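Hypothetical P60 katanin (Sulfolobus acidocaldarius, PDB 2W2U) is an AAA-family ATPase of the archaeal cell-division machinery, represented here by its MIT domain, which binds an ESCRT-III peptide. Local coordinates at residues A[48-53]-A[67-72]; A[21-26]-A[43-48]; A[37-42]-A[77-82]. One frame throughout, in Å; residues are numbered along the deposited sequence.

Overall arrangement
The chain folds into three helices, 11-31, 35-55 and 62-81, each antiparallel to the one before it, and each contact joins two of them. Contact 2 closes first: segment 21-26 is met by 43-48 across the turn between the first two helices. Contact 3 opens at 37-42, before that loop has closed, and ends only at 77-82, so contacts 2 and 3 cross. Contact 1, between 48-53 and 67-72, follows contact 2 in series, sharing V48 with it, and nests inside the loop of contact 3. Contacts 1 and 3 thus hold helix 62-81 against helix 35-55 at two levels, while Y72 reaches A23 and I46 of contact 2 and Y42 of contact 3.

Contact 1. Residues A[48-53]-A[67-72]; sequences VLAQLV and QMINEY
L49 and I69 face each other where helices 35-55 and 62-81 of the MIT bundle pack antiparallel, the two segments inclined at 154° with their axes 10.0 Å apart. What passes between them is apolar packing. CB of L49 lies 3.6 Å from CG1 of I69, and an extended chi2 of 171° carries CD1 of I69 onward until it rests 3.7 Å from the backbone N of A50. The short side chain of A50 leaves room for this methyl, and CG2 of V53 borders it. L49 sends its CD1 to different partners: CB of M68 at 4.0 Å and CE2 of Y72 at 3.9 Å, crossing the tyrosine side chain at about a right angle.

The side-chain hydrogen bonds of segment 67-72 lie within it or go to the bound peptide. NE2 of Q67 donates to OE1 of E71 over 3.0 Å, approaching from 37° above the carboxylate plane; OE2 of E71 holds a polar side chain of the peptide, and OH of Y72 bonds to the peptide backbone. L49 and M68 also pack against the peptide. The chemistry therefore divides the work: hydrocarbon groups, aliphatic and aromatic, join the helices, while E71, probably steadied by Q67, and Y72 make directional bonds to the peptide.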
loop_
_atom_site.group_PDB
_atom_site.type_symbol
_atom_site.label_atom_id
_atom_site.label_comp_id
_atom_site.label_asym_id
_atom_site.label_seq_id
_atom_site.Cartn_x
_atom_site.Cartn_y
_atom_site.Cartn_z
ATOM N N VAL A 48 -7.009 -1.853 -0.325
ATOM C CA VAL A 48 -6.798 -3.216 -0.851
ATOM C C VAL A 48 -6.067 -4.089 0.179
ATOM O O VAL A 48 -6.409 -5.259 0.362
ATOM C CB VAL A 48 -6.036 -3.231 -2.205
ATOM C CG1 VAL A 48 -5.866 -4.656 -2.714
ATOM C CG2 VAL A 48 -6.771 -2.386 -3.258
ATOM N N LEU A 49 -5.072 -3.508 0.851
ATOM C CA LEU A 49 -4.313 -4.223 1.880
ATOM C C LEU A 49 -5.177 -4.560 3.102
ATOM O O LEU A 49 -5.013 -5.620 3.704
ATOM C CB LEU A 49 -3.045 -3.450 2.279
ATOM C CG LEU A 49 -1.884 -3.357 1.268
ATOM C CD1 LEU A 49 -0.843 -2.309 1.691
ATOM C CD2 LEU A 49 -1.210 -4.708 1.028
ATOM N N ALA A 50 -6.109 -3.670 3.446
ATOM C CA ALA A 50 -7.072 -3.945 4.513
ATOM C C ALA A 50 -7.994 -5.107 4.141
ATOM O O ALA A 50 -8.316 -5.943 4.985
ATOM C CB ALA A 50 -7.880 -2.688 4.865
ATOM N N GLN A 51 -8.398 -5.164 2.873
ATOM C CA GLN A 51 -9.223 -6.258 2.367
ATOM C C GLN A 51 -8.490 -7.607 2.446
ATOM O O GLN A 51 -9.080 -8.621 2.850
ATOM C CB GLN A 51 -9.662 -5.974 0.926
ATOM C CG GLN A 51 -10.510 -7.079 0.295
ATOM C CD GLN A 51 -11.899 -7.162 0.901
ATOM O OE1 GLN A 51 -12.630 -6.174 0.924
ATOM N NE2 GLN A 51 -12.276 -8.347 1.384
ATOM N N LEU A 52 -7.214 -7.599 2.047
ATOM C CA LEU A 52 -6.332 -8.768 2.155
ATOM C C LEU A 52 -6.176 -9.249 3.602
ATOM O O LEU A 52 -6.250 -10.447 3.869
ATOM C CB LEU A 52 -4.967 -8.485 1.512
ATOM C CG LEU A 52 -4.846 -8.584 -0.019
ATOM C CD1 LEU A 52 -3.608 -7.867 -0.518
ATOM C CD2 LEU A 52 -4.844 -10.033 -0.507
ATOM N N VAL A 53 -5.977 -8.307 4.523
ATOM C CA VAL A 53 -5.997 -8.582 5.963
ATOM C C VAL A 53 -7.307 -9.255 6.430
ATOM O O VAL A 53 -7.250 -10.232 7.156
ATOM C CB VAL A 53 -5.699 -7.303 6.799
ATOM C CG1 VAL A 53 -6.048 -7.504 8.288
ATOM C CG2 VAL A 53 -4.235 -6.896 6.646
ATOM N N GLN A 67 2.129 -4.125 8.230
ATOM C CA GLN A 67 3.302 -3.253 8.219
ATOM C C GLN A 67 3.205 -2.167 7.147
ATOM O O GLN A 67 3.499 -1.003 7.411
ATOM C CB GLN A 67 4.587 -4.071 8.013
ATOM C CG GLN A 67 5.882 -3.249 8.044
ATOM C CD GLN A 67 7.078 -3.981 7.426
ATOM O OE1 GLN A 67 7.317 -5.156 7.716
ATOM N NE2 GLN A 67 7.838 -3.282 6.574
ATOM N N MET A 68 2.806 -2.552 5.939
ATOM C CA MET A 68 2.738 -1.609 4.825
ATOM C C MET A 68 1.584 -0.606 4.956
ATOM O O MET A 68 1.734 0.571 4.601
ATOM C CB MET A 68 2.720 -2.340 3.479
ATOM C CG MET A 68 4.022 -3.106 3.181
ATOM S SD MET A 68 5.565 -2.230 3.583
ATOM C CE MET A 68 5.617 -1.012 2.273
ATOM N N ILE A 69 0.449 -1.074 5.473
ATOM C CA ILE A 69 -0.681 -0.199 5.812
ATOM C C ILE A 69 -0.186 0.947 6.701
ATOM O O ILE A 69 -0.453 2.116 6.426
ATOM C CB ILE A 69 -1.850 -0.983 6.491
ATOM C CG1 ILE A 69 -2.623 -1.800 5.450
ATOM C CG2 ILE A 69 -2.817 -0.041 7.229
ATOM C CD1 ILE A 69 -3.637 -2.769 6.031
ATOM N N ASN A 70 0.572 0.605 7.737
ATOM C CA ASN A 70 1.062 1.598 8.685
ATOM C C ASN A 70 2.079 2.567 8.094
ATOM O O ASN A 70 2.023 3.766 8.365
ATOM C CB ASN A 70 1.609 0.917 9.939
ATOM C CG ASN A 70 0.524 0.270 10.762
ATOM O OD1 ASN A 70 -0.587 0.795 10.871
ATOM N ND2 ASN A 70 0.836 -0.875 11.354
ATOM N N GLU A 71 2.990 2.047 7.276
ATOM C CA GLU A 71 3.953 2.882 6.569
ATOM C C GLU A 71 3.245 3.878 5.658
ATOM O O GLU A 71 3.586 5.060 5.641
ATOM C CB GLU A 71 4.935 2.027 5.764
ATOM C CG GLU A 71 5.949 1.284 6.623
ATOM C CD GLU A 71 7.052 0.619 5.819
ATOM O OE1 GLU A 71 7.689 -0.307 6.360
ATOM O OE2 GLU A 71 7.292 1.013 4.658
ATOM N N TYR A 72 2.255 3.395 4.912
ATOM C CA TYR A 72 1.504 4.243 3.988
ATOM C C TYR A 72 0.631 5.246 4.732
ATOM O O TYR A 72 0.550 6.406 4.322
ATOM C CB TYR A 72 0.681 3.405 3.000
ATOM C CG TYR A 72 1.510 2.499 2.103
ATOM C CD1 TYR A 72 2.836 2.805 1.796
ATOM C CD2 TYR A 72 0.956 1.349 1.542
ATOM C CE1 TYR A 72 3.593 1.977 0.974
ATOM C CE2 TYR A 72 1.702 0.518 0.719
ATOM C CZ TYR A 72 3.019 0.842 0.437
ATOM O OH TYR A 72 3.766 0.019 -0.377
#

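Contact 2. Residues A[21-26]-A[43-48]; sequences KYAINA and KKAIEV
Y22 and A45 are the residues of segments 21-26 and 43-48 whose CA atoms lie nearest each other, in the antiparallel hairpin of helices 11-31 and 35-55, the first two helices of the three-helix MIT bundle. These CA atoms are 5.1 Å apart and the segment axes only 8.1 Å, a spacing that small residues make possible.

In the tight part, CB of A45 lies 3.8 Å from CB of Y22 and 3.9 Å from the backbone N of A23, so that the alanine methyl rests partly on the opposing main chain. A23 is itself an alanine, and Y72 of helix 62-81 and an apolar side chain of the bound peptide pack against it. Chi1 (-72°) sets CG of Y22 anti to the carbonyl carbon, and CG2 of the buried V48 touches the ring edge near its plane, 4.1 Å from CE2.

The solvent side is the outer end of K44, an exposed residue. Lysine suits this border because its aliphatic part can lie against an aromatic ring while its ammonium end leads away from helix 11-31. CD of K44 comes 3.7 Å from CE1 of Y22; CB of K44, over one face, forms a CH-pi contact, 3.7 Å from the centroid of the Y22 ring and 9° off its normal.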
loop_
_atom_site.group_PDB
_atom_site.type_symbol
_atom_site.label_atom_id
_atom_site.label_comp_id
_atom_site.label_asym_id
_atom_site.label_seq_id
_atom_site.Cartn_x
_atom_site.Cartn_y
_atom_site.Cartn_z
ATOM N N LYS A 21 0.260 -2.099 -7.667
ATOM C CA LYS A 21 0.030 -1.059 -8.676
ATOM C C LYS A 21 -0.274 0.297 -8.033
ATOM O O LYS A 21 0.299 1.311 -8.425
ATOM C CB LYS A 21 -1.097 -1.479 -9.639
ATOM C CG LYS A 21 -1.781 -0.321 -10.397
ATOM C CD LYS A 21 -2.842 -0.781 -11.413
ATOM C CE LYS A 21 -3.967 -1.632 -10.797
ATOM N NZ LYS A 21 -3.773 -3.104 -11.057
ATOM N N TYR A 22 -1.159 0.306 -7.039
ATOM C CA TYR A 22 -1.464 1.533 -6.302
ATOM C C TYR A 22 -0.258 2.083 -5.540
ATOM O O TYR A 22 0.011 3.288 -5.589
ATOM C CB TYR A 22 -2.652 1.333 -5.354
ATOM C CG TYR A 22 -3.988 1.218 -6.051
ATOM C CD1 TYR A 22 -4.400 2.184 -6.958
ATOM C CD2 TYR A 22 -4.846 0.150 -5.789
ATOM C CE1 TYR A 22 -5.631 2.097 -7.598
ATOM C CE2 TYR A 22 -6.082 0.049 -6.430
ATOM C CZ TYR A 22 -6.466 1.030 -7.330
ATOM O OH TYR A 22 -7.685 0.956 -7.974
ATOM N N ALA A 23 0.462 1.196 -4.852
ATOM C CA ALA A 23 1.651 1.572 -4.083
ATOM C C ALA A 23 2.741 2.179 -4.969
ATOM O O ALA A 23 3.338 3.193 -4.612
ATOM C CB ALA A 23 2.190 0.374 -3.309
ATOM N N ILE A 24 2.986 1.558 -6.120
ATOM C CA ILE A 24 3.939 2.068 -7.109
ATOM C C ILE A 24 3.497 3.438 -7.651
ATOM O O ILE A 24 4.323 4.341 -7.798
ATOM C CB ILE A 24 4.166 1.053 -8.270
ATOM C CG1 ILE A 24 4.868 -0.211 -7.753
ATOM C CG2 ILE A 24 4.980 1.676 -9.408
ATOM C CD1 ILE A 24 4.951 -1.341 -8.789
ATOM N N ASN A 25 2.206 3.586 -7.941
ATOM C CA ASN A 25 1.655 4.875 -8.374
ATOM C C ASN A 25 1.850 5.976 -7.330
ATOM O O ASN A 25 2.162 7.114 -7.674
ATOM C CB ASN A 25 0.166 4.756 -8.717
ATOM C CG ASN A 25 -0.092 4.020 -10.022
ATOM O OD1 ASN A 25 0.824 3.747 -10.799
ATOM N ND2 ASN A 25 -1.360 3.701 -10.268
ATOM N N ALA A 26 1.666 5.620 -6.060
ATOM C CA ALA A 26 1.792 6.555 -4.944
ATOM C C ALA A 26 3.229 7.026 -4.706
ATOM O O ALA A 26 3.470 8.215 -4.497
ATOM C CB ALA A 26 1.221 5.938 -3.682
ATOM N N LYS A 43 -3.920 5.641 -0.216
ATOM C CA LYS A 43 -5.202 5.277 0.396
ATOM C C LYS A 43 -5.817 4.063 -0.291
ATOM O O LYS A 43 -6.422 3.212 0.360
ATOM C CB LYS A 43 -6.197 6.439 0.349
ATOM C CG LYS A 43 -5.907 7.576 1.304
ATOM C CD LYS A 43 -7.102 8.520 1.373
ATOM C CE LYS A 43 -6.757 9.816 2.081
ATOM N NZ LYS A 43 -6.685 9.680 3.550
ATOM N N LYS A 44 -5.657 4.005 -1.613
ATOM C CA LYS A 44 -6.201 2.914 -2.416
ATOM C C LYS A 44 -5.423 1.621 -2.197
ATOM O O LYS A 44 -5.998 0.534 -2.229
ATOM C CB LYS A 44 -6.262 3.294 -3.902
ATOM C CG LYS A 44 -7.396 4.270 -4.220
ATOM C CD LYS A 44 -7.395 4.701 -5.682
ATOM C CE LYS A 44 -8.485 5.742 -5.978
ATOM N NZ LYS A 44 -9.876 5.250 -5.686
ATOM N N ALA A 45 -4.118 1.750 -1.972
ATOM C CA ALA A 45 -3.283 0.617 -1.577
ATOM C C ALA A 45 -3.672 0.119 -0.179
ATOM O O ALA A 45 -3.787 -1.088 0.045
ATOM C CB ALA A 45 -1.813 0.998 -1.630
ATOM N N ILE A 46 -3.887 1.060 0.744
ATOM C CA ILE A 46 -4.323 0.743 2.114
ATOM C C ILE A 46 -5.644 -0.037 2.112
ATOM O O ILE A 46 -5.760 -1.079 2.762
ATOM C CB ILE A 46 -4.432 2.012 3.007
ATOM C CG1 ILE A 46 -3.039 2.535 3.362
ATOM C CG2 ILE A 46 -5.222 1.710 4.300
ATOM C CD1 ILE A 46 -3.011 4.004 3.809
ATOM N N GLU A 47 -6.621 0.455 1.352
ATOM C CA GLU A 47 -7.917 -0.209 1.252
ATOM C C GLU A 47 -7.818 -1.644 0.710
ATOM O O GLU A 47 -8.477 -2.548 1.225
ATOM C CB GLU A 47 -8.883 0.626 0.408
ATOM C CG GLU A 47 -10.338 0.196 0.518
ATOM C CD GLU A 47 -11.225 0.864 -0.523
ATOM O OE1 GLU A 47 -10.687 1.569 -1.409
ATOM O OE2 GLU A 47 -12.459 0.681 -0.454
ATOM N N VAL A 48 -7.009 -1.853 -0.325
ATOM C CA VAL A 48 -6.798 -3.216 -0.851
ATOM C C VAL A 48 -6.067 -4.089 0.179
ATOM O O VAL A 48 -6.409 -5.259 0.362
ATOM C CB VAL A 48 -6.036 -3.231 -2.205
ATOM C CG1 VAL A 48 -5.866 -4.656 -2.714
ATOM C CG2 VAL A 48 -6.771 -2.386 -3.258
#

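Contact 3. Residues A[37-42]-A[77-82]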
loop_
_atom_site.group_PDB
_atom_site.type_symbol
_atom_site.label_atom_id
_atom_site.label_comp_id
_atom_site.label_asym_id
_atom_site.label_seq_id
_atom_site.Cartn_x
_atom_site.Cartn_y
_atom_site.Cartn_z
ATOM N N GLU A 37 -2.119 13.246 -5.400
ATOM C CA GLU A 37 -2.040 12.016 -6.185
ATOM C C GLU A 37 -1.305 10.905 -5.444
ATOM O O GLU A 37 -1.687 9.739 -5.527
ATOM C CB GLU A 37 -1.362 12.283 -7.533
ATOM C CG GLU A 37 -2.297 12.145 -8.733
ATOM C CD GLU A 37 -1.981 10.916 -9.574
ATOM O OE1 GLU A 37 -0.911 10.917 -10.232
ATOM O OE2 GLU A 37 -2.799 9.962 -9.589
ATOM N N ALA A 38 -0.250 11.273 -4.725
ATOM C CA ALA A 38 0.454 10.322 -3.872
ATOM C C ALA A 38 -0.498 9.785 -2.800
ATOM O O ALA A 38 -0.634 8.568 -2.638
ATOM C CB ALA A 38 1.680 10.971 -3.246
ATOM N N ILE A 39 -1.180 10.702 -2.105
ATOM C CA ILE A 39 -2.144 10.339 -1.064
ATOM C C ILE A 39 -3.292 9.461 -1.575
ATOM O O ILE A 39 -3.606 8.446 -0.949
ATOM C CB ILE A 39 -2.685 11.580 -0.298
ATOM C CG1 ILE A 39 -1.591 12.173 0.605
ATOM C CG2 ILE A 39 -3.883 11.207 0.552
ATOM C CD1 ILE A 39 -1.847 13.633 1.040
ATOM N N THR A 40 -3.900 9.840 -2.704
ATOM C CA THR A 40 -5.006 9.074 -3.297
ATOM C C THR A 40 -4.600 7.618 -3.508
ATOM O O THR A 40 -5.328 6.699 -3.153
ATOM C CB THR A 40 -5.486 9.671 -4.652
ATOM O OG1 THR A 40 -5.718 11.073 -4.513
ATOM C CG2 THR A 40 -6.784 9.032 -5.100
ATOM N N ASN A 41 -3.425 7.427 -4.091
ATOM C CA ASN A 41 -2.920 6.102 -4.403
ATOM C C ASN A 41 -2.498 5.281 -3.172
ATOM O O ASN A 41 -2.732 4.075 -3.127
ATOM C CB ASN A 41 -1.814 6.211 -5.454
ATOM C CG ASN A 41 -2.372 6.412 -6.855
ATOM O OD1 ASN A 41 -2.944 5.489 -7.434
ATOM N ND2 ASN A 41 -2.219 7.621 -7.403
ATOM N N TYR A 42 -1.902 5.945 -2.178
ATOM C CA TYR A 42 -1.590 5.317 -0.887
ATOM C C TYR A 42 -2.876 4.808 -0.216
ATOM O O TYR A 42 -2.918 3.677 0.287
ATOM C CB TYR A 42 -0.882 6.302 0.059
ATOM C CG TYR A 42 0.605 6.530 -0.176
ATOM C CD1 TYR A 42 1.508 5.459 -0.245
ATOM C CD2 TYR A 42 1.115 7.825 -0.274
ATOM C CE1 TYR A 42 2.876 5.681 -0.446
ATOM C CE2 TYR A 42 2.476 8.060 -0.476
ATOM C CZ TYR A 42 3.347 6.984 -0.555
ATOM O OH TYR A 42 4.681 7.223 -0.750
ATOM N N GLU A 77 -0.021 11.012 6.478
ATOM C CA GLU A 77 -0.070 12.023 7.532
ATOM C C GLU A 77 0.997 13.102 7.363
ATOM O O GLU A 77 0.751 14.264 7.677
ATOM C CB GLU A 77 -0.014 11.383 8.931
ATOM C CG GLU A 77 -1.288 10.595 9.309
ATOM C CD GLU A 77 -2.591 11.344 8.967
ATOM O OE1 GLU A 77 -2.886 12.370 9.627
ATOM O OE2 GLU A 77 -3.318 10.904 8.038
ATOM N N VAL A 78 2.163 12.719 6.846
ATOM C CA VAL A 78 3.195 13.687 6.468
ATOM C C VAL A 78 2.733 14.558 5.282
ATOM O O VAL A 78 2.714 15.789 5.384
ATOM C CB VAL A 78 4.552 13.003 6.157
ATOM C CG1 VAL A 78 5.601 14.036 5.755
ATOM C CG2 VAL A 78 5.044 12.189 7.366
ATOM N N LEU A 79 2.340 13.917 4.181
ATOM C CA LEU A 79 1.990 14.631 2.934
ATOM C C LEU A 79 0.762 15.542 3.060
ATOM O O LEU A 79 0.677 16.576 2.403
ATOM C CB LEU A 79 1.815 13.649 1.769
ATOM C CG LEU A 79 3.042 12.849 1.313
ATOM C CD1 LEU A 79 2.630 11.751 0.336
ATOM C CD2 LEU A 79 4.097 13.754 0.698
ATOM N N LYS A 80 -0.172 15.135 3.913
ATOM C CA LYS A 80 -1.385 15.887 4.226
ATOM C C LYS A 80 -1.089 17.308 4.715
ATOM O O LYS A 80 -1.848 18.231 4.426
ATOM C CB LYS A 80 -2.181 15.135 5.294
ATOM C CG LYS A 80 -3.605 15.619 5.508
ATOM C CD LYS A 80 -4.268 14.842 6.636
ATOM C CE LYS A 80 -5.714 15.279 6.842
ATOM N NZ LYS A 80 -6.500 14.244 7.580
ATOM N N GLU A 81 0.012 17.463 5.454
ATOM C CA GLU A 81 0.419 18.747 6.036
ATOM C C GLU A 81 0.949 19.727 4.997
ATOM O O GLU A 81 0.936 20.940 5.197
ATOM C CB GLU A 81 1.468 18.527 7.130
ATOM C CG GLU A 81 0.949 17.811 8.372
ATOM C CD GLU A 81 -0.225 18.525 9.035
ATOM O OE1 GLU A 81 -0.344 19.770 8.914
ATOM O OE2 GLU A 81 -1.033 17.834 9.687
ATOM N N LEU A 82 1.457 19.186 3.898
ATOM C CA LEU A 82 1.771 19.974 2.727
ATOM C C LEU A 82 0.408 19.990 2.061
ATOM O O LEU A 82 -0.404 19.119 2.354
ATOM C CB LEU A 82 2.822 19.248 1.884
ATOM C CG LEU A 82 3.880 18.466 2.685
ATOM C CD1 LEU A 82 4.714 17.560 1.802
ATOM C CD2 LEU A 82 4.779 19.390 3.511
#
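L79 is the bump of this contact and A38 and Y42 frame the hollow that receives it, where the segments of helices 35-55 and 62-81 run antiparallel at 151° with axes 9.9 Å apart. The end of the leucine enters between two unlike walls: its CD1 is 3.8 Å from CB of A38 and 3.8 Å from CE2 of Y42, meeting the tyrosine ring at its edge, near the ring plane. Alanine suits one wall because its single methyl leaves depth for the leucine, while the rigid ring of Y42 gives the other a firm border, the side chains of Y42 and L79 crossing at about a right angle.

I39 supplies the answering bump. It slides past L79 in the opposite direction, and with chi2 extended (161°) its CD1 settles 3.7 Å from CB of L79 and 3.6 Å from the backbone N of K80. I76 of helix 62-81 also packs against both I39 and Y42.

Farther round helix 35-55, toward helix 11-31, ND2 of N41 donates to O of E37 at 2.9 Å, while N of N41 reaches the same oxygen from the opposite face of the carbonyl plane. The ring of Y42 meets that of Y72. The chemistry implies two kinds of hold: hydrocarbon surfaces interlock with helix 62-81, and the hydroxyl of Y42 adds a hydrogen bond to OD2 of D30 on helix 11-31.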